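Long-range contacts in allergen Bos d 2 (Bos taurus, PDB 4WFV), which is a secreted lipocalin allergen that probably carries pheromones or other small odorants: residues 18-23 with 126-131; 99-104 with 112-117. One frame throughout, in Å; residues are numbered along the deposited sequence.

Contact 1 of 2, residues 18-23 with 126-131; sequences IIYAAA and EELEKY
The phenol oxygen of Tyr131 comes down on the backbone of Ala21 and Ala22 and forms a hydrogen bond with Thr114 on the adjoining strand. Tyr131 OH lies 3.3 Å from Ala22 N, but the angle is too poor for a bond there; the hydroxyl also rests 3.6 Å from Ala22 CB. The CA–CB bond of Tyr131 points toward the strand, and chi1 of 179° sets CG anti to the backbone N. On the way its CE2 packs 3.7 Å from Tyr20 CB. The two tyrosine rings are nearly parallel, planes 18° apart, but offset too far, with centroids 6.0 Å apart, for a real stack.

Further out, Leu128 crosses the Tyr20 side chain at about a right angle, and its CD1 methyl sits 3.7 Å from Tyr20 CE2. One face of the Tyr20 ring carries Ile19 CG2, 3.5 Å above the plane and offset toward the rim, while Phe123 adds another ring contact. The strand carries a classic beta bulge here, Ile19 and Tyr20 both facing Gly116. A C-terminal helix laid against the outside of the first barrel strand in this way is characteristic of the lipocalin fold.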
loop_
_atom_site.group_PDB
_atom_site.type_symbol
_atom_site.label_atom_id
_atom_site.label_comp_id
_atom_site.label_asym_id
_atom_site.label_seq_id
_atom_site.Cartn_x
_atom_site.Cartn_y
_atom_site.Cartn_z
ATOM N N ILE A 18 -4.728 4.318 -4.859
ATOM C CA ILE A 18 -3.821 4.777 -3.816
ATOM C C ILE A 18 -3.848 6.285 -3.757
ATOM O O ILE A 18 -3.709 6.963 -4.776
ATOM C CB ILE A 18 -2.387 4.240 -3.999
ATOM C CG1 ILE A 18 -1.511 4.614 -2.799
ATOM C CG2 ILE A 18 -1.770 4.710 -5.310
ATOM C CD1 ILE A 18 -0.296 3.704 -2.664
ATOM N N ILE A 19 -4.069 6.814 -2.557
ATOM C CA ILE A 19 -4.081 8.258 -2.364
ATOM C C ILE A 19 -2.735 8.737 -1.830
ATOM O O ILE A 19 -2.150 9.689 -2.378
ATOM C CB ILE A 19 -5.204 8.696 -1.403
ATOM C CG1 ILE A 19 -6.531 8.028 -1.782
ATOM C CG2 ILE A 19 -5.317 10.215 -1.372
ATOM C CD1 ILE A 19 -6.978 8.293 -3.224
ATOM N N TYR A 20 -2.230 8.059 -0.798
ATOM C CA TYR A 20 -0.985 8.467 -0.161
ATOM C C TYR A 20 -0.047 7.293 0.038
ATOM O O TYR A 20 -0.458 6.135 0.143
ATOM C CB TYR A 20 -1.251 9.053 1.233
ATOM C CG TYR A 20 -2.069 10.320 1.243
ATOM C CD1 TYR A 20 -1.528 11.521 0.829
ATOM C CD2 TYR A 20 -3.384 10.314 1.706
ATOM C CE1 TYR A 20 -2.285 12.697 0.840
ATOM C CE2 TYR A 20 -4.152 11.469 1.709
ATOM C CZ TYR A 20 -3.593 12.655 1.293
ATOM O OH TYR A 20 -4.343 13.806 1.298
ATOM N N ALA A 21 1.235 7.624 0.141
ATOM C CA ALA A 21 2.222 6.689 0.669
ATOM C C ALA A 21 3.135 7.479 1.583
ATOM O O ALA A 21 3.250 8.697 1.449
ATOM C CB ALA A 21 3.023 6.025 -0.443
ATOM N N ALA A 22 3.784 6.786 2.511
ATOM C CA ALA A 22 4.730 7.434 3.417
ATOM C C ALA A 22 5.789 6.416 3.757
ATOM O O ALA A 22 5.496 5.231 3.851
ATOM C CB ALA A 22 4.017 7.922 4.699
ATOM N N ALA A 23 7.030 6.867 3.937
ATOM C CA ALA A 23 8.123 5.937 4.218
ATOM C C ALA A 23 9.214 6.633 4.988
ATOM O O ALA A 23 9.369 7.845 4.879
ATOM C CB ALA A 23 8.702 5.371 2.901
ATOM N N GLU A 126 -10.914 13.396 8.581
ATOM C CA GLU A 126 -10.997 12.290 9.524
ATOM C C GLU A 126 -10.176 11.090 9.049
ATOM O O GLU A 126 -9.487 10.453 9.839
ATOM C CB GLU A 126 -12.460 11.894 9.746
ATOM C CG GLU A 126 -12.653 10.678 10.612
ATOM C CD GLU A 126 -14.114 10.259 10.709
ATOM O OE1 GLU A 126 -14.998 10.996 10.215
ATOM O OE2 GLU A 126 -14.374 9.191 11.291
ATOM N N GLU A 127 -10.272 10.768 7.761
ATOM C CA GLU A 127 -9.520 9.644 7.224
ATOM C C GLU A 127 -8.022 9.926 7.249
ATOM O O GLU A 127 -7.225 9.035 7.556
ATOM C CB GLU A 127 -9.990 9.318 5.805
ATOM C CG GLU A 127 -11.356 8.664 5.791
ATOM C CD GLU A 127 -11.925 8.522 4.395
ATOM O OE1 GLU A 127 -11.749 9.437 3.557
ATOM O OE2 GLU A 127 -12.556 7.470 4.143
ATOM N N LEU A 128 -7.637 11.157 6.937
ATOM C CA LEU A 128 -6.222 11.491 6.932
ATOM C C LEU A 128 -5.667 11.464 8.350
ATOM O O LEU A 128 -4.546 11.030 8.561
ATOM C CB LEU A 128 -5.980 12.836 6.265
ATOM C CG LEU A 128 -4.533 13.304 6.181
ATOM C CD1 LEU A 128 -3.730 12.370 5.269
ATOM C CD2 LEU A 128 -4.483 14.733 5.646
ATOM N N GLU A 129 -6.463 11.910 9.317
ATOM C CA GLU A 129 -6.058 11.851 10.723
ATOM C C GLU A 129 -5.764 10.407 11.122
ATOM O O GLU A 129 -4.740 10.129 11.755
ATOM C CB GLU A 129 -7.146 12.461 11.617
ATOM C CG GLU A 129 -6.715 12.711 13.069
ATOM C CD GLU A 129 -6.850 11.511 13.988
ATOM O OE1 GLU A 129 -7.530 10.524 13.657
ATOM O OE2 GLU A 129 -6.264 11.572 15.094
ATOM N N LYS A 130 -6.648 9.483 10.756
ATOM C CA LYS A 130 -6.427 8.064 11.044
ATOM C C LYS A 130 -5.151 7.557 10.375
ATOM O O LYS A 130 -4.346 6.855 11.008
ATOM C CB LYS A 130 -7.625 7.234 10.582
ATOM C CG LYS A 130 -8.862 7.379 11.451
ATOM C CD LYS A 130 -10.060 6.675 10.823
ATOM C CE LYS A 130 -11.314 6.871 11.667
ATOM N NZ LYS A 130 -12.557 6.564 10.913
ATOM N N TYR A 131 -4.967 7.896 9.099
ATOM C CA TYR A 131 -3.767 7.480 8.379
ATOM C C TYR A 131 -2.487 7.972 9.073
ATOM O O TYR A 131 -1.549 7.210 9.272
ATOM C CB TYR A 131 -3.842 7.979 6.931
ATOM C CG TYR A 131 -2.639 7.624 6.103
ATOM C CD1 TYR A 131 -2.281 6.299 5.890
ATOM C CD2 TYR A 131 -1.860 8.617 5.537
ATOM C CE1 TYR A 131 -1.168 5.976 5.130
ATOM C CE2 TYR A 131 -0.750 8.305 4.784
ATOM C CZ TYR A 131 -0.404 6.988 4.592
ATOM O OH TYR A 131 0.709 6.683 3.829
#

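Contact 2 of 2, residues 99-104 with 112-117; sequences VTYVEN and KMTEGL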
loop_
_atom_site.group_PDB
_atom_site.type_symbol
_atom_site.label_atom_id
_atom_site.label_comp_id
_atom_site.label_asym_id
_atom_site.label_seq_id
_atom_site.Cartn_x
_atom_site.Cartn_y
_atom_site.Cartn_z
ATOM N N VAL A 99 -5.528 0.784 4.770
ATOM C CA VAL A 99 -4.145 1.186 5.041
ATOM C C VAL A 99 -3.272 -0.053 5.180
ATOM O O VAL A 99 -3.600 -0.965 5.940
ATOM C CB VAL A 99 -4.019 2.050 6.315
ATOM C CG1 VAL A 99 -2.573 2.495 6.507
ATOM C CG2 VAL A 99 -4.914 3.285 6.224
ATOM N N THR A 100 -2.171 -0.081 4.437
ATOM C CA THR A 100 -1.178 -1.142 4.548
ATOM C C THR A 100 0.042 -0.627 5.282
ATOM O O THR A 100 0.342 0.570 5.251
ATOM C CB THR A 100 -0.694 -1.647 3.176
ATOM O OG1 THR A 100 0.042 -0.605 2.516
ATOM C CG2 THR A 100 -1.862 -2.089 2.314
ATOM N N TYR A 101 0.742 -1.543 5.946
ATOM C CA TYR A 101 2.046 -1.268 6.519
ATOM C C TYR A 101 3.012 -2.265 5.906
ATOM O O TYR A 101 2.794 -3.473 5.970
ATOM C CB TYR A 101 2.032 -1.397 8.046
ATOM C CG TYR A 101 3.415 -1.329 8.650
ATOM C CD1 TYR A 101 4.154 -0.148 8.621
ATOM C CD2 TYR A 101 4.002 -2.452 9.220
ATOM C CE1 TYR A 101 5.431 -0.082 9.157
ATOM C CE2 TYR A 101 5.291 -2.393 9.763
ATOM C CZ TYR A 101 5.992 -1.204 9.724
ATOM O OH TYR A 101 7.262 -1.132 10.249
ATOM N N VAL A 102 4.061 -1.751 5.282
ATOM C CA VAL A 102 5.012 -2.575 4.559
ATOM C C VAL A 102 6.400 -2.399 5.148
ATOM O O VAL A 102 6.826 -1.270 5.424
ATOM C CB VAL A 102 5.035 -2.166 3.075
ATOM C CG1 VAL A 102 6.191 -2.831 2.336
ATOM C CG2 VAL A 102 3.687 -2.472 2.421
ATOM N N GLU A 103 7.092 -3.514 5.360
ATOM C CA GLU A 103 8.526 -3.471 5.632
ATOM C C GLU A 103 9.224 -4.113 4.445
ATOM O O GLU A 103 9.004 -5.285 4.125
ATOM C CB GLU A 103 8.886 -4.186 6.946
ATOM C CG GLU A 103 8.246 -3.541 8.163
ATOM C CD GLU A 103 8.820 -4.028 9.480
ATOM O OE1 GLU A 103 9.530 -5.061 9.487
ATOM O OE2 GLU A 103 8.552 -3.372 10.510
ATOM N N ASN A 104 10.042 -3.321 3.765
ATOM C CA ASN A 104 10.783 -3.796 2.606
ATOM C C ASN A 104 12.260 -3.901 2.952
ATOM O O ASN A 104 12.817 -3.015 3.594
ATOM C CB ASN A 104 10.585 -2.832 1.431
ATOM C CG ASN A 104 11.531 -3.100 0.275
ATOM O OD1 ASN A 104 12.644 -2.566 0.233
ATOM N ND2 ASN A 104 11.087 -3.904 -0.681
ATOM N N LYS A 112 10.476 1.194 6.178
ATOM C CA LYS A 112 9.162 1.095 6.792
ATOM C C LYS A 112 8.244 2.074 6.088
ATOM O O LYS A 112 8.559 3.252 5.980
ATOM C CB LYS A 112 9.271 1.440 8.271
ATOM C CG LYS A 112 10.152 0.464 9.054
ATOM C CD LYS A 112 10.738 1.111 10.306
ATOM C CE LYS A 112 9.676 1.703 11.211
ATOM N NZ LYS A 112 8.861 0.655 11.877
ATOM N N MET A 113 7.119 1.586 5.578
ATOM C CA MET A 113 6.230 2.458 4.815
ATOM C C MET A 113 4.765 2.090 5.000
ATOM O O MET A 113 4.415 1.008 5.469
ATOM C CB MET A 113 6.605 2.454 3.328
ATOM C CG MET A 113 6.359 1.150 2.634
ATOM S SD MET A 113 6.664 1.263 0.857
ATOM C CE MET A 113 5.217 2.114 0.248
ATOM N N THR A 114 3.909 3.037 4.653
ATOM C CA THR A 114 2.484 2.750 4.606
ATOM C C THR A 114 1.908 3.223 3.298
ATOM O O THR A 114 2.505 4.057 2.605
ATOM C CB THR A 114 1.705 3.465 5.726
ATOM O OG1 THR A 114 1.893 4.880 5.591
ATOM C CG2 THR A 114 2.152 2.976 7.124
ATOM N N GLU A 115 0.741 2.676 2.972
ATOM C CA GLU A 115 -0.030 3.110 1.818
ATOM C C GLU A 115 -1.458 3.367 2.258
ATOM O O GLU A 115 -2.047 2.571 3.018
ATOM C CB GLU A 115 -0.013 2.036 0.729
ATOM C CG GLU A 115 1.397 1.768 0.218
ATOM C CD GLU A 115 1.510 0.491 -0.578
ATOM O OE1 GLU A 115 0.933 -0.527 -0.165
ATOM O OE2 GLU A 115 2.183 0.518 -1.630
ATOM N N GLY A 116 -2.015 4.485 1.808
ATOM C CA GLY A 116 -3.390 4.848 2.121
ATOM C C GLY A 116 -4.226 4.779 0.863
ATOM O O GLY A 116 -4.029 5.574 -0.060
ATOM N N LEU A 117 -5.152 3.827 0.828
ATOM C CA LEU A 117 -5.961 3.556 -0.350
ATOM C C LEU A 117 -7.392 4.012 -0.082
ATOM O O LEU A 117 -7.840 4.002 1.064
ATOM C CB LEU A 117 -5.964 2.060 -0.661
ATOM C CG LEU A 117 -4.670 1.254 -0.623
ATOM C CD1 LEU A 117 -4.937 -0.187 -1.076
ATOM C CD2 LEU A 117 -3.636 1.870 -1.517
#
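Thr100 and Glu115 form one hydrogen-bonded pair of this antiparallel beta hairpin, two neighbouring strands of the lipocalin barrel, and Val102 with Met113 forms the next. The straightest backbone bond runs from Val102 N to Met113 O, with an angle of 176° at the hydrogen. At the non-hydrogen-bonded positions between and beyond these pairs, CA-H groups lean on carbonyls, as where Val99 CA lies 3.2 Å from Glu115 O.

On the face shared by Thr100, Val102, Met113 and Glu115, Thr100 OG1 donates to the anti lone pair of Glu115 OE1 at 2.8 Å. The same carboxylate oxygen is bonded to the Tyr39 hydroxyl, so two groups grip this buried acid. Beside it, Val102 and Met113 run alongside each other, Val102 CB 3.6 Å from Met113 CG. The reach of this face to Tyr39 is consistent with its lining the barrel interior, where lipocalins hold their ligands.

The other face carries Val99, Tyr101, Glu103, Lys112 and Thr114. Thr114 CG2 meets the edge of the Tyr101 ring, 4.0 Å from CD1, while Thr114 OG1 is bonded to Asn135. Bends at chi3 and chi4 curl Lys112 around the phenol oxygen, and its ammonium also bonds to Arg138 O. Lys112 NZ donates to Tyr101 OH at 2.9 Å, near the ring plane, and Tyr101 OH in turn donates to the anti lone pair of Glu103 OE2 at 2.6 Å.

How the contacts relate
Starting from the N terminus, strand 17-23 comes first; its neighbour in the sheet, 110-118, comes much later. Six more strands bring the chain through 97-105, which turns back into 110-118; contact 2 closes this short hairpin, with only seven residues between its segments. Strand 110-118 then lies beside strand 17-23, paired by bonds such as Ile19 N to Gly116 O at 2.8 Å. After a short link the chain enters helix 125-137, and contact 1 closes a loop of 102 residues that contains the whole hairpin. Together the contacts join the barrel's first strand, two late strands and the helix lying over them.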